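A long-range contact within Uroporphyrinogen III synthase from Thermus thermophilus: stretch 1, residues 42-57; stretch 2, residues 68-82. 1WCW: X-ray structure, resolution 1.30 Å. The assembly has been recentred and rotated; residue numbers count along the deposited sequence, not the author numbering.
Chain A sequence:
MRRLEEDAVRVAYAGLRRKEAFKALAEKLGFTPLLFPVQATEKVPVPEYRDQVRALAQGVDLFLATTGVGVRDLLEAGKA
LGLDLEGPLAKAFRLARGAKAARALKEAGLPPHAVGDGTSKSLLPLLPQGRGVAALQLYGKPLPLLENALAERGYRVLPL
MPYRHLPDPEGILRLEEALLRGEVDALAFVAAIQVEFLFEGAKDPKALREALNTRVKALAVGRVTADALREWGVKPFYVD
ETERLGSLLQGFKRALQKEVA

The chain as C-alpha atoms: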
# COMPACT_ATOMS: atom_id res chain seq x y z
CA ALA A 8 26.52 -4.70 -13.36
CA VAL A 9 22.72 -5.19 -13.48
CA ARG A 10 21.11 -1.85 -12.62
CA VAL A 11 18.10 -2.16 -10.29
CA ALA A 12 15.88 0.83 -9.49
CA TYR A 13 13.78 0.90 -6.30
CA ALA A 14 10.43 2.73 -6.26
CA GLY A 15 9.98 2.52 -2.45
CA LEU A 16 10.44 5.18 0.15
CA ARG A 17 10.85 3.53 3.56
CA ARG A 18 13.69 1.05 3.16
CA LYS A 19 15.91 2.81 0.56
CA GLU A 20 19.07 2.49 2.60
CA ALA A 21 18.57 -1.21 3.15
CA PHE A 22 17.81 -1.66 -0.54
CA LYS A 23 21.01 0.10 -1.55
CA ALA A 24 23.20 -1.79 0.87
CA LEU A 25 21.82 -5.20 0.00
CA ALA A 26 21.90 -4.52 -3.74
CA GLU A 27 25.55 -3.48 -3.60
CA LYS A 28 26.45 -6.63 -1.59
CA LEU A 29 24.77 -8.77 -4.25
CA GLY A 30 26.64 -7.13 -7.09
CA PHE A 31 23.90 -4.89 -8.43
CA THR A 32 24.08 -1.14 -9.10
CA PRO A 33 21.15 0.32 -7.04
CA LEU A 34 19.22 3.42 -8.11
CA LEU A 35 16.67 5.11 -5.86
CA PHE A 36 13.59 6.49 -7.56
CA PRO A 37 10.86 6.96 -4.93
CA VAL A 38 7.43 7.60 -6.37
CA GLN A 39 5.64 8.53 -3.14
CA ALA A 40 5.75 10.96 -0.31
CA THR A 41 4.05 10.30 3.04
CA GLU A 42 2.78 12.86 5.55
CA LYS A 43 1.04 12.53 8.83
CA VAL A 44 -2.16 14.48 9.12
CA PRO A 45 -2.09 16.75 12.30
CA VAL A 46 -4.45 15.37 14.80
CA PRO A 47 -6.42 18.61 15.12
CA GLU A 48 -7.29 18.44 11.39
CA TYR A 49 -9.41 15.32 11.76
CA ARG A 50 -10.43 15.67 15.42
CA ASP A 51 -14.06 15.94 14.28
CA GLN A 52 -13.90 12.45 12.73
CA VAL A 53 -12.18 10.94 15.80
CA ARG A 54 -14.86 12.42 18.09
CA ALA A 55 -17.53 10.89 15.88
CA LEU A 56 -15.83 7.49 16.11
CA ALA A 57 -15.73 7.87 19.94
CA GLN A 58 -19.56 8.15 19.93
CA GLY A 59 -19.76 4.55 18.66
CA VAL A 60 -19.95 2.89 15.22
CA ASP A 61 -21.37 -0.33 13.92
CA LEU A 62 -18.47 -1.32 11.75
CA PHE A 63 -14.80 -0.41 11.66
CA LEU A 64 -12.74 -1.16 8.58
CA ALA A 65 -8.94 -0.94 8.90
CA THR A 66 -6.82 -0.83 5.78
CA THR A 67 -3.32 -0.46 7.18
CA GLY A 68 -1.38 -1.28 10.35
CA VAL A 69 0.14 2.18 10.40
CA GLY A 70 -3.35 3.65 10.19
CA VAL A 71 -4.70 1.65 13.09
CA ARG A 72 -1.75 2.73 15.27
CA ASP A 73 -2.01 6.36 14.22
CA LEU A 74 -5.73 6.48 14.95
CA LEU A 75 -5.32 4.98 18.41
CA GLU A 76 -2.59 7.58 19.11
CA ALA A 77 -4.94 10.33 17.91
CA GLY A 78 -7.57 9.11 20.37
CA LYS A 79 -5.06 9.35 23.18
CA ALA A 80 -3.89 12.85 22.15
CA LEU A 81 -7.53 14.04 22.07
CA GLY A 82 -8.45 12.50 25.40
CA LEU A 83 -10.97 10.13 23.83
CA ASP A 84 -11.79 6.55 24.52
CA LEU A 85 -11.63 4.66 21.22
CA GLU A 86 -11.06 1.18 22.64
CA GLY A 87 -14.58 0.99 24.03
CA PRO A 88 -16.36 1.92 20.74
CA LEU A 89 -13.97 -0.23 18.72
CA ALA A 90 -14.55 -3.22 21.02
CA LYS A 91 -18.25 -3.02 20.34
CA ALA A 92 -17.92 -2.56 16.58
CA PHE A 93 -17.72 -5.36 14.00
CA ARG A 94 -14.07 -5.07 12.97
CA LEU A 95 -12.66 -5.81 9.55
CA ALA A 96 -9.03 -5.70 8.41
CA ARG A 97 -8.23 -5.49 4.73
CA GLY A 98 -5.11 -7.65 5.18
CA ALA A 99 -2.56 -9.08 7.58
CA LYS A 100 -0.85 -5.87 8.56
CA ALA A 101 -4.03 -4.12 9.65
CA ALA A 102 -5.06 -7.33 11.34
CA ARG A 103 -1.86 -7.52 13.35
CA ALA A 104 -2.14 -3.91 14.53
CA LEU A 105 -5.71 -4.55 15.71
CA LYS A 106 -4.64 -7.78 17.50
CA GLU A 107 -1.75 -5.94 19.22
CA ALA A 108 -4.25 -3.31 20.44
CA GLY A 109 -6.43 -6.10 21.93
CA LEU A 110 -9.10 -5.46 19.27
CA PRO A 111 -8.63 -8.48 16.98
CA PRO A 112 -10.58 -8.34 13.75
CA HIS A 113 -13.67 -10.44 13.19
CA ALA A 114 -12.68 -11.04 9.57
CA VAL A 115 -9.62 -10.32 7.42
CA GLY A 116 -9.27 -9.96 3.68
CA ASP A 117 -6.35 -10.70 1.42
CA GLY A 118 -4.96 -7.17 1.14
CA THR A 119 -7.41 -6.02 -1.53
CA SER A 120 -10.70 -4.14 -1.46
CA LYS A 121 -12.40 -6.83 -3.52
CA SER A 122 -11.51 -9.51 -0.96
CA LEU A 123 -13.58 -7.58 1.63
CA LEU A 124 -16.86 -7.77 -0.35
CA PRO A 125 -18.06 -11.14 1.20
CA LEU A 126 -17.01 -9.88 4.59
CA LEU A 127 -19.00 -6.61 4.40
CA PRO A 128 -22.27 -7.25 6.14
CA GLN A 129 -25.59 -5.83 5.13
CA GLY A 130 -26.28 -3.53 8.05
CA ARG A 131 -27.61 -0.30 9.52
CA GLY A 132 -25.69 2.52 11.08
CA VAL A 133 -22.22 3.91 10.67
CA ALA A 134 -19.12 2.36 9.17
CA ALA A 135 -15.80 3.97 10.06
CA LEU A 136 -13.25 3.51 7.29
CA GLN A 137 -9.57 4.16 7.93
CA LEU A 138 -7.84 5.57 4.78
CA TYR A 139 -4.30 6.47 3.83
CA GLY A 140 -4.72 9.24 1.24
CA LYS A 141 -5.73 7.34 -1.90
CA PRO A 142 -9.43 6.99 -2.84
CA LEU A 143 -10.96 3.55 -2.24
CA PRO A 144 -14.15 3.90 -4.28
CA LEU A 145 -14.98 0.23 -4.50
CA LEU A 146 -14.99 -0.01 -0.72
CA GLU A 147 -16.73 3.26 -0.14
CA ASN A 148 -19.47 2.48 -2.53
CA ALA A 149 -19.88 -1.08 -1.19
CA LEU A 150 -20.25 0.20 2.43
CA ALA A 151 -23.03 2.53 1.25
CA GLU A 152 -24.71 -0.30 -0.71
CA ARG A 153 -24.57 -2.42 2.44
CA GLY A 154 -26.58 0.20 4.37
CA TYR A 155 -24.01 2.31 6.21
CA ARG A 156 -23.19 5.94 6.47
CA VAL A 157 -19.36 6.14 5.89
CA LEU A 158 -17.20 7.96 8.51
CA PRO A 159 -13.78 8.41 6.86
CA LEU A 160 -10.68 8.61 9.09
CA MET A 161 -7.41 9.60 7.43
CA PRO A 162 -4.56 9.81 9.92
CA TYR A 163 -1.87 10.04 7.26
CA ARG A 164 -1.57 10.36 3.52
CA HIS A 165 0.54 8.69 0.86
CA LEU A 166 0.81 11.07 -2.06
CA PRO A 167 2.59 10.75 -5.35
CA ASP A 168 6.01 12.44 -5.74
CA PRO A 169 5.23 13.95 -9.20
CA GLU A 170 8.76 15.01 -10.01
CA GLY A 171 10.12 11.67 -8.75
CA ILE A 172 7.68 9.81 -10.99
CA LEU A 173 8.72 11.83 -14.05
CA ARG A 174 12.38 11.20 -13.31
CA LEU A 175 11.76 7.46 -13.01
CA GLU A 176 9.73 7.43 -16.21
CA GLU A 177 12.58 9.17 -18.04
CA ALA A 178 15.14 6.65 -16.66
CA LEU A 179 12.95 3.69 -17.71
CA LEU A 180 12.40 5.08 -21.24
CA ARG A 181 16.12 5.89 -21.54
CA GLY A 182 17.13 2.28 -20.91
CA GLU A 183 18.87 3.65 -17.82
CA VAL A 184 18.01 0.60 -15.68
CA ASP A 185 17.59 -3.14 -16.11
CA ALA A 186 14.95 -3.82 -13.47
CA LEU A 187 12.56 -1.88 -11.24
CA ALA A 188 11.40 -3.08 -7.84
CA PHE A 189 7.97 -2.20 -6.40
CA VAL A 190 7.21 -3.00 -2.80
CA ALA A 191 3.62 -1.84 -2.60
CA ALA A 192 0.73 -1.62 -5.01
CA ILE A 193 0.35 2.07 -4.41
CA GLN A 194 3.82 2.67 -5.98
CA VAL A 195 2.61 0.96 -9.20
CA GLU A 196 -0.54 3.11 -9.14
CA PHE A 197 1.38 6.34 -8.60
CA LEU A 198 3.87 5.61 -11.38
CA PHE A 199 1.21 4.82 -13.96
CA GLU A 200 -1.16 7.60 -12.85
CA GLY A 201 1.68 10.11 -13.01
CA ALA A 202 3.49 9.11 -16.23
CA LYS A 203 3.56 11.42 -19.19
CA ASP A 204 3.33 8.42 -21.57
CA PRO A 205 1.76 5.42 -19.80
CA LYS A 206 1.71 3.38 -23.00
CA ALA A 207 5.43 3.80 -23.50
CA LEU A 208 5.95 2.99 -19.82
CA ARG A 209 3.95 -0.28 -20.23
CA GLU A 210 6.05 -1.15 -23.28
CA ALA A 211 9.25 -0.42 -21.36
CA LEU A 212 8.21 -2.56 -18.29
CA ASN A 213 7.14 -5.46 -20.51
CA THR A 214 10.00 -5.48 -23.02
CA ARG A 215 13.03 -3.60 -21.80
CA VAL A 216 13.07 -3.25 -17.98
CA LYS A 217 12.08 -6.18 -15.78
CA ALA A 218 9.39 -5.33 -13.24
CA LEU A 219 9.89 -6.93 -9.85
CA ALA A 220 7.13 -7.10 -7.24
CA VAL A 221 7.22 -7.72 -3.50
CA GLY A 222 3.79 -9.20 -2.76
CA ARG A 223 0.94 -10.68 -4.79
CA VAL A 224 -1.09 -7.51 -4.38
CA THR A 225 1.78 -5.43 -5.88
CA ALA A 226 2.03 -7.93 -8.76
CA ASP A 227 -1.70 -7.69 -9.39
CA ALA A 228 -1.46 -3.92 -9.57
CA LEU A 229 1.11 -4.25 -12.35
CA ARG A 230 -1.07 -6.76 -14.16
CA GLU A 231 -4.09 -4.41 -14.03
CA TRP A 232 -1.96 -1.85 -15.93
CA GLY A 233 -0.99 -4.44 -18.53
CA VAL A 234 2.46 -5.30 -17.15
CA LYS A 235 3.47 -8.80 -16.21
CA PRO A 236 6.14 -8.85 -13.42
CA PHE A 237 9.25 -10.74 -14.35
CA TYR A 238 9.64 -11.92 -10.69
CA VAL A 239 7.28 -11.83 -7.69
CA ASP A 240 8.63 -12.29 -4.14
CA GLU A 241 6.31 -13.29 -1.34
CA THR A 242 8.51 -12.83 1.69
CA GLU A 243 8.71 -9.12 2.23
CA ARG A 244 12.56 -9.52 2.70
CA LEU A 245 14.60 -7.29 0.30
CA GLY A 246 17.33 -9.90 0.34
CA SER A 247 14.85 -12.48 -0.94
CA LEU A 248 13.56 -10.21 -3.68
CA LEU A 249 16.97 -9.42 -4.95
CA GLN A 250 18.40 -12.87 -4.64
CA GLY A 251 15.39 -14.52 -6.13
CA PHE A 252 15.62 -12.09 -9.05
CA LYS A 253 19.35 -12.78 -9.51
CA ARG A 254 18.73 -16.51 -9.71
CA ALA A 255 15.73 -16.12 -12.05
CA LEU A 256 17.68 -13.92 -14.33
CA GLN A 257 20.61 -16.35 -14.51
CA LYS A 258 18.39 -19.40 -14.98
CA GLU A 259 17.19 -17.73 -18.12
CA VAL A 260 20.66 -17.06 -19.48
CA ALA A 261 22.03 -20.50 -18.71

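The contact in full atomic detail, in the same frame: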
# COMPACT_ATOMS: atom_id res chain seq x y z
N GLU A 42 2.83 11.82 4.54
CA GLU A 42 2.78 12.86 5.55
C GLU A 42 1.69 12.56 6.53
O GLU A 42 0.58 12.10 6.18
CB GLU A 42 2.53 14.23 4.93
CG GLU A 42 1.23 14.33 4.16
CD GLU A 42 0.90 15.73 3.68
OE1 GLU A 42 -0.27 15.93 3.28
OE2 GLU A 42 1.80 16.60 3.69
N LYS A 43 2.03 12.75 7.79
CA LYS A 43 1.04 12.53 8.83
C LYS A 43 0.10 13.69 8.82
O LYS A 43 0.49 14.84 8.59
CB LYS A 43 1.66 12.45 10.23
CG LYS A 43 2.62 11.30 10.46
CD LYS A 43 1.95 9.92 10.32
CE LYS A 43 2.92 8.80 10.72
NZ LYS A 43 2.30 7.48 10.45
N VAL A 44 -1.17 13.43 9.04
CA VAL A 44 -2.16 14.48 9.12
C VAL A 44 -2.19 14.96 10.63
O VAL A 44 -2.32 14.14 11.54
CB VAL A 44 -3.55 13.96 8.72
CG1 VAL A 44 -4.54 15.01 8.94
CG2 VAL A 44 -3.57 13.55 7.17
N PRO A 45 -2.07 16.27 10.90
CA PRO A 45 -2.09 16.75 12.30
C PRO A 45 -3.37 16.34 12.89
O PRO A 45 -4.46 16.49 12.31
CB PRO A 45 -1.98 18.27 12.16
CG PRO A 45 -1.24 18.43 10.85
CD PRO A 45 -1.86 17.36 9.94
N VAL A 46 -3.30 15.86 14.14
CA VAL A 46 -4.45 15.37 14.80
C VAL A 46 -5.62 16.38 14.85
O VAL A 46 -6.80 16.07 14.64
CB VAL A 46 -4.05 14.87 16.22
CG1 VAL A 46 -5.31 14.58 17.08
CG2 VAL A 46 -3.19 13.60 16.08
N PRO A 47 -5.28 17.67 15.11
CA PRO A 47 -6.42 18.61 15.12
C PRO A 47 -7.23 18.69 13.82
O PRO A 47 -8.40 19.05 13.84
CB PRO A 47 -5.74 19.95 15.44
CG PRO A 47 -4.53 19.56 16.23
CD PRO A 47 -4.04 18.27 15.58
N GLU A 48 -6.60 18.37 12.68
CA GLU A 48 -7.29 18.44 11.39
C GLU A 48 -8.36 17.41 11.16
O GLU A 48 -9.25 17.59 10.30
CB GLU A 48 -6.28 18.42 10.23
CG GLU A 48 -5.41 19.66 10.17
CD GLU A 48 -4.58 19.74 8.88
OE1 GLU A 48 -5.17 19.88 7.78
OE2 GLU A 48 -3.34 19.65 8.96
N TYR A 49 -8.33 16.30 11.92
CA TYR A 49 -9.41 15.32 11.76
C TYR A 49 -10.04 14.98 13.09
O TYR A 49 -10.67 13.96 13.26
CB TYR A 49 -8.95 14.06 10.99
CG TYR A 49 -7.85 13.25 11.63
CD1 TYR A 49 -6.52 13.64 11.64
CD2 TYR A 49 -8.17 12.03 12.23
CE1 TYR A 49 -5.56 12.88 12.19
CE2 TYR A 49 -7.18 11.24 12.80
CZ TYR A 49 -5.89 11.64 12.78
OH TYR A 49 -4.92 10.84 13.28
N ARG A 50 -9.85 15.87 14.07
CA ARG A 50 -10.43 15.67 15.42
C ARG A 50 -11.93 15.40 15.38
O ARG A 50 -12.49 14.66 16.20
CB ARG A 50 -10.06 16.88 16.33
CG ARG A 50 -10.85 18.07 16.05
CD ARG A 50 -10.31 19.21 16.88
NE ARG A 50 -10.62 19.13 18.29
CZ ARG A 50 -11.12 20.17 18.94
NH1 ARG A 50 -11.38 20.11 20.23
NH2 ARG A 50 -11.41 21.26 18.24
N ASP A 51 -12.62 16.05 14.45
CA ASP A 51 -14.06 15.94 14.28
C ASP A 51 -14.46 14.46 13.97
O ASP A 51 -15.43 13.92 14.53
CB ASP A 51 -14.38 16.88 13.09
CG ASP A 51 -13.08 17.20 12.25
OD1 ASP A 51 -12.16 17.93 12.73
OD2 ASP A 51 -12.93 16.71 11.11
N GLN A 52 -13.65 13.84 13.12
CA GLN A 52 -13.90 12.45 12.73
C GLN A 52 -13.60 11.50 13.89
O GLN A 52 -14.32 10.54 14.10
CB GLN A 52 -13.00 12.06 11.58
CG GLN A 52 -13.05 13.04 10.36
CD GLN A 52 -14.43 13.28 9.85
OE1 GLN A 52 -15.13 12.35 9.42
NE2 GLN A 52 -14.84 14.56 9.85
N VAL A 53 -12.53 11.79 14.66
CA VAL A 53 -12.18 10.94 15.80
C VAL A 53 -13.25 11.04 16.87
O VAL A 53 -13.65 10.03 17.48
CB VAL A 53 -10.79 11.29 16.37
CG1 VAL A 53 -10.45 10.20 17.42
CG2 VAL A 53 -9.69 11.23 15.27
N ARG A 54 -13.77 12.25 17.10
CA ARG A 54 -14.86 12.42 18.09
C ARG A 54 -16.11 11.62 17.69
O ARG A 54 -16.77 10.99 18.54
CB ARG A 54 -15.25 13.90 18.22
CG ARG A 54 -14.19 14.73 18.92
CD ARG A 54 -14.59 16.23 18.97
NE ARG A 54 -13.73 16.95 19.90
CZ ARG A 54 -13.62 16.68 21.20
NH1 ARG A 54 -12.79 17.40 21.95
NH2 ARG A 54 -14.34 15.71 21.77
N ALA A 55 -16.40 11.65 16.39
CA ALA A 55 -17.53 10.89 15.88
C ALA A 55 -17.32 9.39 16.13
O ALA A 55 -18.25 8.66 16.54
CB ALA A 55 -17.75 11.16 14.40
N LEU A 56 -16.10 8.89 15.83
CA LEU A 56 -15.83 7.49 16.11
C LEU A 56 -16.03 7.18 17.61
O LEU A 56 -16.54 6.11 18.00
CB LEU A 56 -14.39 7.15 15.70
CG LEU A 56 -13.85 5.81 16.05
CD1 LEU A 56 -14.69 4.73 15.34
CD2 LEU A 56 -12.38 5.72 15.61
N ALA A 57 -15.62 8.12 18.49
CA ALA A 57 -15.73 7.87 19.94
C ALA A 57 -17.20 7.77 20.43
O ALA A 57 -17.44 7.31 21.54
CB ALA A 57 -14.96 9.02 20.71
N GLY A 68 -1.83 -1.18 8.97
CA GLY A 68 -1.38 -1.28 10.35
C GLY A 68 -0.99 0.07 10.87
O GLY A 68 -1.33 0.41 12.02
N VAL A 69 -0.27 0.83 10.05
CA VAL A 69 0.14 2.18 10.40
C VAL A 69 -1.09 3.02 10.74
O VAL A 69 -1.10 3.78 11.71
CB VAL A 69 0.92 2.87 9.24
CG1 VAL A 69 1.19 4.34 9.57
CG2 VAL A 69 2.23 2.13 9.05
N GLY A 70 -2.14 2.88 9.95
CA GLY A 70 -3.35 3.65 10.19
C GLY A 70 -4.04 3.32 11.48
O GLY A 70 -4.54 4.24 12.17
N VAL A 71 -4.11 2.05 11.83
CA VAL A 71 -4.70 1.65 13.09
C VAL A 71 -3.89 2.30 14.23
O VAL A 71 -4.46 2.91 15.17
CB VAL A 71 -4.67 0.12 13.20
CG1 VAL A 71 -4.99 -0.31 14.66
CG2 VAL A 71 -5.66 -0.50 12.19
N ARG A 72 -2.56 2.19 14.20
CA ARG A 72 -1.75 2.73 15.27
C ARG A 72 -1.90 4.23 15.35
O ARG A 72 -2.08 4.78 16.48
CB ARG A 72 -0.30 2.34 15.07
CG ARG A 72 -0.12 0.85 15.20
CD ARG A 72 1.39 0.38 15.19
NE ARG A 72 1.39 -1.07 15.10
CZ ARG A 72 1.46 -1.75 13.95
NH1 ARG A 72 1.42 -3.09 13.96
NH2 ARG A 72 1.65 -1.10 12.82
N ASP A 73 -1.86 4.91 14.20
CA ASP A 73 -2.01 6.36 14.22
C ASP A 73 -3.37 6.79 14.78
O ASP A 73 -3.44 7.81 15.52
CB ASP A 73 -1.84 6.98 12.83
CG ASP A 73 -0.43 6.98 12.33
OD1 ASP A 73 -0.31 7.34 11.14
OD2 ASP A 73 0.54 6.65 13.08
N LEU A 74 -4.46 6.11 14.43
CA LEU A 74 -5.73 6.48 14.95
C LEU A 74 -5.82 6.30 16.46
O LEU A 74 -6.40 7.17 17.14
CB LEU A 74 -6.81 5.64 14.22
CG LEU A 74 -8.23 5.91 14.59
CD1 LEU A 74 -8.62 7.33 14.33
CD2 LEU A 74 -9.16 4.98 13.75
N LEU A 75 -5.31 5.20 16.97
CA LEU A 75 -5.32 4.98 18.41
C LEU A 75 -4.49 6.10 19.11
O LEU A 75 -4.94 6.63 20.17
CB LEU A 75 -4.77 3.58 18.73
CG LEU A 75 -5.75 2.48 18.30
CD1 LEU A 75 -5.04 1.17 18.44
CD2 LEU A 75 -6.99 2.49 19.12
N GLU A 76 -3.36 6.49 18.54
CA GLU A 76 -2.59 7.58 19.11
C GLU A 76 -3.38 8.88 19.07
O GLU A 76 -3.29 9.68 19.97
CB GLU A 76 -1.31 7.79 18.32
CG GLU A 76 -0.24 6.76 18.49
CD GLU A 76 1.00 6.91 17.55
OE1 GLU A 76 1.82 5.96 17.55
OE2 GLU A 76 1.19 7.94 16.84
N ALA A 77 -4.14 9.12 18.00
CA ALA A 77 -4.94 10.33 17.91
C ALA A 77 -5.99 10.34 18.99
O ALA A 77 -6.24 11.41 19.61
CB ALA A 77 -5.62 10.40 16.54
N GLY A 78 -6.62 9.18 19.28
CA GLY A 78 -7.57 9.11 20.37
C GLY A 78 -6.92 9.49 21.69
O GLY A 78 -7.53 10.24 22.53
N LYS A 79 -5.74 9.02 21.94
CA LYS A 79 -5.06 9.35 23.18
C LYS A 79 -4.75 10.85 23.25
O LYS A 79 -4.98 11.50 24.30
CB LYS A 79 -3.75 8.57 23.25
CG LYS A 79 -3.97 7.07 23.50
CD LYS A 79 -2.61 6.34 23.43
CE LYS A 79 -2.16 6.17 21.98
NZ LYS A 79 -1.05 5.20 21.73
N ALA A 80 -4.28 11.42 22.15
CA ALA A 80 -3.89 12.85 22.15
C ALA A 80 -5.15 13.71 22.33
O ALA A 80 -5.07 14.83 22.91
CB ALA A 80 -3.18 13.21 20.84
N LEU A 81 -6.33 13.28 21.90
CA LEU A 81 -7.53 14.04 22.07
C LEU A 81 -8.23 13.73 23.37
O LEU A 81 -9.27 14.31 23.68
CB LEU A 81 -8.47 13.74 20.87
CG LEU A 81 -7.93 14.28 19.56
CD1 LEU A 81 -8.81 13.79 18.33
CD2 LEU A 81 -7.99 15.82 19.52
N GLY A 82 -7.74 12.81 24.19
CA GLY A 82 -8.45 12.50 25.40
C GLY A 82 -9.75 11.75 25.16
O GLY A 82 -10.70 11.90 25.93

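Stretch 1 leaves a strand at K43, passes through a loop and enters the helix 50-57; stretch 2 is almost entirely the helix 68-80. The two helices cross nearly at right angles (89°), with axes 10.3 Å apart at closest approach. A perpendicular crossing confines helix-to-helix contact to a short patch, and the segment before helix 50-57 extends the interface, with K43 nearest D73 and V46 nearest A77; at the start of the helix R50 lies nearest L81. Together they bury 560 Å².

Small residues let the backbones come close. The CA atoms of V46 and A77 are 5.9 Å apart, and those of V53 and G78 6.7 Å. A77 directs its methyl toward stretch 1, where A77 CB lies 4.0 Å from V46 CG2 and 4.3 Å from V53 CG2. V53 CG1 rests 4.3 Å from G78 CA. V46 and V53 both adopt the t rotamer; V46 CG1 lies 3.6 Å from L81 CG, and V53 CG2 lies 4.2 Å from L74 CD1.

L81, at the end of the second helix, loses more surface to the contact than any other residue, 105 Å². Its mt conformation (chi1 -68°, chi2 173°) extends the side chain so that L81 CD1 sits 3.7 Å from V53 CB and 3.8 Å from R50 CA. The chain then turns at G82 in a Schellman motif; its positive phi suits glycine, since a CB would jam against the preceding carbonyl oxygen.

L74 starts sideways, but its tp rotamer (chi1 -178°, chi2 60°) brings its end nearer stretch 1. L74 CD2 meets L56 CD2 at 3.8 Å; L56 is tp as well, and the two branched apolar side chains meet in a buried part of the contact. Y49, at the N-cap position of helix 50-57, also begins sideways; with chi1 at 62° (p) the end of its side chain comes nearer stretch 2. L74 CD1 approaches the ring edge, 4.4 Å from Y49 CE2, and A77 CB lies 4.0 Å from Y49 CZ. The hydroxyl makes no hydrogen bond across the contact: Y49 OH is 4.0 Å from D73 O.

The polar link lies at the exposed margin. K43 bends at chi1 and chi2 (both m), then extends through chi3 and chi4 (both t), carrying K43 NZ to 2.7 Å from D73 OD1 in a hydrogen-bonded salt bridge. D73 directs its CA-to-CB bond toward stretch 1, with chi1 at -72° (m), and the lysine's long aliphatic chain spans the gap between strand and helix.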